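Local coordinates for adhesion and penetration protein autotransporter (PDB 3SYJ) that promotes bacterial adherence to and invasion of host cells, self-associates in bacterial aggregation, and is probably a serine protease of the autotransporter family, at residues L737-R748 with T756-H767. Residues are numbered along the deposited sequence; the frame is centred on the assembly and turned at random.
Sequences LSNNATQIGNIR and TVDNANLNGNVH
Successive rungs 737-748 and 756-767 run parallel, joined by backbone hydrogen bonds such as Q743 N to N761 O; the axes of strands 742-744 and 761-763 approach to 4.8 Å, 6° from parallel, and the register shifts at the turn, where 737-748 is one residue longer (L737 pairs with V757, but T742 with N761). Inside, branched aliphatic residues fill the buried space: L737 sets CG 3.7 Å from A760 CB, a methyl pointing between L737 O and A741 O, where only a small side chain fits readily, while I747 CD1 meets L762 CD2 at 3.7 Å. L762 CD1 lies along the extended side chain of Q743, whose NE2 bonds to G725 O of the preceding rung; Q743 OE1 is buried without a polar partner.

The outward face is mostly polar. N761 ND2 gives T742 OG1 a nearly straight bond of 3.2 Å, in the amide plane; I744 CD1 packs on N763 ND2. Corner residues G745 and G764 have strongly positive phi, readily adopted by glycine, and at G764 a CB would collide with G745 O. N746 CG stands anti to its carbonyl carbon (chi1 -53°), bringing OD1 within 2.8 Å of N765 N; N726 OD1 likewise receives N746 N, and N765 OD1 passes this asparagine ladder to Q784 N. R748 runs alongside H767, whose CD2 lies over one guanidinium face, offset toward its rim, planes 30° apart. Apolar interior and stacked corner asparagines mark the right-handed parallel beta-helix of an autotransporter passenger domain.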
loop_
_atom_site.group_PDB
_atom_site.type_symbol
_atom_site.label_atom_id
_atom_site.label_comp_id
_atom_site.label_asym_id
_atom_site.label_seq_id
_atom_site.Cartn_x
_atom_site.Cartn_y
_atom_site.Cartn_z
ATOM N N LEU A 737 2.632 -12.908 19.611
ATOM C CA LEU A 737 1.741 -13.792 18.872
ATOM C C LEU A 737 2.258 -15.194 19.117
ATOM O O LEU A 737 3.398 -15.501 18.766
ATOM C CB LEU A 737 1.777 -13.470 17.377
ATOM C CG LEU A 737 0.776 -14.198 16.475
ATOM C CD1 LEU A 737 -0.647 -13.720 16.736
ATOM C CD2 LEU A 737 1.134 -13.998 15.016
ATOM N N SER A 738 1.441 -16.044 19.732
ATOM C CA SER A 738 1.927 -17.350 20.164
ATOM C C SER A 738 0.910 -18.479 20.078
ATOM O O SER A 738 -0.239 -18.284 19.685
ATOM C CB SER A 738 2.451 -17.265 21.601
ATOM O OG SER A 738 1.384 -17.143 22.523
ATOM N N ASN A 739 1.360 -19.672 20.452
ATOM C CA ASN A 739 0.485 -20.828 20.579
ATOM C C ASN A 739 -0.410 -21.054 19.372
ATOM O O ASN A 739 -1.605 -21.322 19.500
ATOM C CB ASN A 739 -0.328 -20.723 21.867
ATOM C CG ASN A 739 0.558 -20.712 23.103
ATOM O OD1 ASN A 739 1.076 -21.750 23.508
ATOM N ND2 ASN A 739 0.748 -19.538 23.697
ATOM N N ASN A 740 0.195 -20.942 18.194
ATOM C CA ASN A 740 -0.457 -21.281 16.936
ATOM C C ASN A 740 -1.557 -20.314 16.492
ATOM O O ASN A 740 -2.357 -20.638 15.614
ATOM C CB ASN A 740 -0.991 -22.713 16.969
ATOM C CG ASN A 740 -1.120 -23.305 15.584
ATOM O OD1 ASN A 740 -2.216 -23.671 15.147
ATOM N ND2 ASN A 740 0.001 -23.380 14.868
ATOM N N ALA A 741 -1.593 -19.127 17.090
ATOM C CA ALA A 741 -2.521 -18.100 16.636
ATOM C C ALA A 741 -2.066 -17.563 15.288
ATOM O O ALA A 741 -0.932 -17.794 14.872
ATOM C CB ALA A 741 -2.623 -16.974 17.652
ATOM N N THR A 742 -2.955 -16.839 14.613
ATOM C CA THR A 742 -2.666 -16.278 13.302
ATOM C C THR A 742 -2.927 -14.775 13.286
ATOM O O THR A 742 -3.864 -14.297 13.930
ATOM C CB THR A 742 -3.531 -16.945 12.221
ATOM O OG1 THR A 742 -3.259 -18.346 12.203
ATOM C CG2 THR A 742 -3.240 -16.366 10.846
ATOM N N GLN A 743 -2.088 -14.036 12.566
ATOM C CA GLN A 743 -2.356 -12.626 12.296
ATOM C C GLN A 743 -2.334 -12.324 10.805
ATOM O O GLN A 743 -1.369 -12.638 10.118
ATOM C CB GLN A 743 -1.357 -11.701 13.000
ATOM C CG GLN A 743 -1.507 -10.247 12.540
ATOM C CD GLN A 743 -0.503 -9.300 13.171
ATOM O OE1 GLN A 743 0.408 -9.720 13.885
ATOM N NE2 GLN A 743 -0.666 -8.005 12.903
ATOM N N ILE A 744 -3.405 -11.719 10.307
ATOM C CA ILE A 744 -3.391 -11.186 8.957
ATOM C C ILE A 744 -3.270 -9.679 9.073
ATOM O O ILE A 744 -4.268 -8.977 9.254
ATOM C CB ILE A 744 -4.659 -11.529 8.164
ATOM C CG1 ILE A 744 -5.044 -12.993 8.370
ATOM C CG2 ILE A 744 -4.445 -11.234 6.689
ATOM C CD1 ILE A 744 -4.060 -13.965 7.795
ATOM N N GLY A 745 -2.032 -9.199 8.988
ATOM C CA GLY A 745 -1.727 -7.789 9.126
ATOM C C GLY A 745 -0.257 -7.564 9.421
ATOM O O GLY A 745 0.503 -8.519 9.576
ATOM N N ASN A 746 0.147 -6.301 9.505
ATOM C CA ASN A 746 1.550 -5.963 9.724
ATOM C C ASN A 746 1.874 -5.599 11.167
ATOM O O ASN A 746 0.985 -5.271 11.953
ATOM C CB ASN A 746 1.963 -4.818 8.801
ATOM C CG ASN A 746 1.641 -5.101 7.351
ATOM O OD1 ASN A 746 1.899 -6.193 6.851
ATOM N ND2 ASN A 746 1.068 -4.118 6.668
ATOM N N ILE A 747 3.158 -5.657 11.504
ATOM C CA ILE A 747 3.643 -5.188 12.795
ATOM C C ILE A 747 4.625 -4.049 12.589
ATOM O O ILE A 747 5.553 -4.156 11.792
ATOM C CB ILE A 747 4.348 -6.302 13.573
ATOM C CG1 ILE A 747 3.384 -7.460 13.832
ATOM C CG2 ILE A 747 4.911 -5.757 14.874
ATOM C CD1 ILE A 747 4.028 -8.642 14.517
ATOM N N ARG A 748 4.418 -2.956 13.312
ATOM C CA ARG A 748 5.248 -1.769 13.160
ATOM C C ARG A 748 5.796 -1.350 14.520
ATOM O O ARG A 748 5.045 -0.897 15.377
ATOM C CB ARG A 748 4.416 -0.640 12.550
ATOM C CG ARG A 748 5.075 0.733 12.556
ATOM C CD ARG A 748 5.878 0.988 11.290
ATOM N NE ARG A 748 6.395 2.354 11.260
ATOM C CZ ARG A 748 7.492 2.756 11.901
ATOM N NH1 ARG A 748 8.200 1.889 12.623
ATOM N NH2 ARG A 748 7.881 4.026 11.820
ATOM N N THR A 756 7.173 -10.444 19.297
ATOM C CA THR A 756 7.611 -11.830 19.243
ATOM C C THR A 756 6.564 -12.709 18.590
ATOM O O THR A 756 5.383 -12.625 18.915
ATOM C CB THR A 756 7.870 -12.385 20.647
ATOM O OG1 THR A 756 8.927 -11.645 21.266
ATOM C CG2 THR A 756 8.253 -13.856 20.577
ATOM N N VAL A 757 6.995 -13.554 17.666
ATOM C CA VAL A 757 6.115 -14.565 17.103
ATOM C C VAL A 757 6.658 -15.912 17.529
ATOM O O VAL A 757 7.647 -16.397 16.972
ATOM C CB VAL A 757 6.049 -14.486 15.561
ATOM C CG1 VAL A 757 5.285 -15.675 14.996
ATOM C CG2 VAL A 757 5.410 -13.178 15.119
ATOM N N ASP A 758 6.029 -16.503 18.538
ATOM C CA ASP A 758 6.465 -17.790 19.069
ATOM C C ASP A 758 5.524 -18.907 18.630
ATOM O O ASP A 758 4.390 -18.997 19.096
ATOM C CB ASP A 758 6.564 -17.734 20.599
ATOM C CG ASP A 758 7.166 -18.998 21.197
ATOM O OD1 ASP A 758 7.061 -20.067 20.562
ATOM O OD2 ASP A 758 7.743 -18.920 22.304
ATOM N N ASN A 759 6.004 -19.762 17.737
ATOM C CA ASN A 759 5.193 -20.852 17.216
ATOM C C ASN A 759 3.817 -20.348 16.789
ATOM O O ASN A 759 2.791 -20.852 17.238
ATOM C CB ASN A 759 5.056 -21.965 18.256
ATOM C CG ASN A 759 4.370 -23.206 17.699
ATOM O OD1 ASN A 759 4.533 -23.549 16.527
ATOM N ND2 ASN A 759 3.603 -23.886 18.543
ATOM N N ALA A 760 3.802 -19.341 15.927
ATOM C CA ALA A 760 2.557 -18.794 15.416
ATOM C C ALA A 760 2.738 -18.330 13.978
ATOM O O ALA A 760 3.835 -18.415 13.425
ATOM C CB ALA A 760 2.084 -17.646 16.289
ATOM N N ASN A 761 1.667 -17.813 13.386
ATOM C CA ASN A 761 1.661 -17.498 11.964
ATOM C C ASN A 761 1.413 -16.028 11.676
ATOM O O ASN A 761 0.269 -15.569 11.667
ATOM C CB ASN A 761 0.613 -18.353 11.262
ATOM C CG ASN A 761 0.525 -19.748 11.856
ATOM O OD1 ASN A 761 1.499 -20.504 11.838
ATOM N ND2 ASN A 761 -0.637 -20.089 12.407
ATOM N N LEU A 762 2.491 -15.287 11.438
ATOM C CA LEU A 762 2.373 -13.891 11.042
ATOM C C LEU A 762 2.322 -13.799 9.528
ATOM O O LEU A 762 3.334 -13.963 8.846
ATOM C CB LEU A 762 3.539 -13.058 11.575
ATOM C CG LEU A 762 3.598 -11.622 11.047
ATOM C CD1 LEU A 762 2.315 -10.873 11.361
ATOM C CD2 LEU A 762 4.791 -10.889 11.630
ATOM N N ASN A 763 1.126 -13.555 9.013
ATOM C CA ASN A 763 0.920 -13.335 7.596
ATOM C C ASN A 763 0.907 -11.836 7.307
ATOM O O ASN A 763 -0.154 -11.219 7.187
ATOM C CB ASN A 763 -0.387 -13.998 7.157
ATOM C CG ASN A 763 -0.717 -13.730 5.705
ATOM O OD1 ASN A 763 -0.046 -12.943 5.041
ATOM N ND2 ASN A 763 -1.762 -14.382 5.204
ATOM N N GLY A 764 2.101 -11.256 7.210
ATOM C CA GLY A 764 2.258 -9.826 7.014
ATOM C C GLY A 764 3.689 -9.396 7.287
ATOM O O GLY A 764 4.551 -10.229 7.564
ATOM N N ASN A 765 3.943 -8.093 7.232
ATOM C CA ASN A 765 5.312 -7.587 7.295
ATOM C C ASN A 765 5.690 -6.904 8.606
ATOM O O ASN A 765 4.833 -6.427 9.346
ATOM C CB ASN A 765 5.575 -6.648 6.117
ATOM C CG ASN A 765 5.117 -7.239 4.799
ATOM O OD1 ASN A 765 5.439 -8.385 4.469
ATOM N ND2 ASN A 765 4.346 -6.463 4.042
ATOM N N VAL A 766 6.989 -6.862 8.874
ATOM C CA VAL A 766 7.513 -6.244 10.081
ATOM C C VAL A 766 8.445 -5.088 9.730
ATOM O O VAL A 766 9.266 -5.184 8.818
ATOM C CB VAL A 766 8.271 -7.261 10.950
ATOM C CG1 VAL A 766 8.792 -6.595 12.213
ATOM C CG2 VAL A 766 7.369 -8.444 11.291
ATOM N N HIS A 767 8.313 -3.994 10.465
ATOM C CA HIS A 767 9.089 -2.798 10.198
ATOM C C HIS A 767 9.525 -2.196 11.535
ATOM O O HIS A 767 8.688 -1.773 12.336
ATOM C CB HIS A 767 8.237 -1.828 9.369
ATOM C CG HIS A 767 8.884 -0.503 9.108
ATOM N ND1 HIS A 767 10.249 -0.317 9.132
ATOM C CD2 HIS A 767 8.347 0.698 8.782
ATOM C CE1 HIS A 767 10.526 0.946 8.853
ATOM N NE2 HIS A 767 9.389 1.582 8.636
HETATM O O HOH W 1 3.773 -20.533 21.798
HETATM O O HOH W 2 3.071 -23.244 21.375
#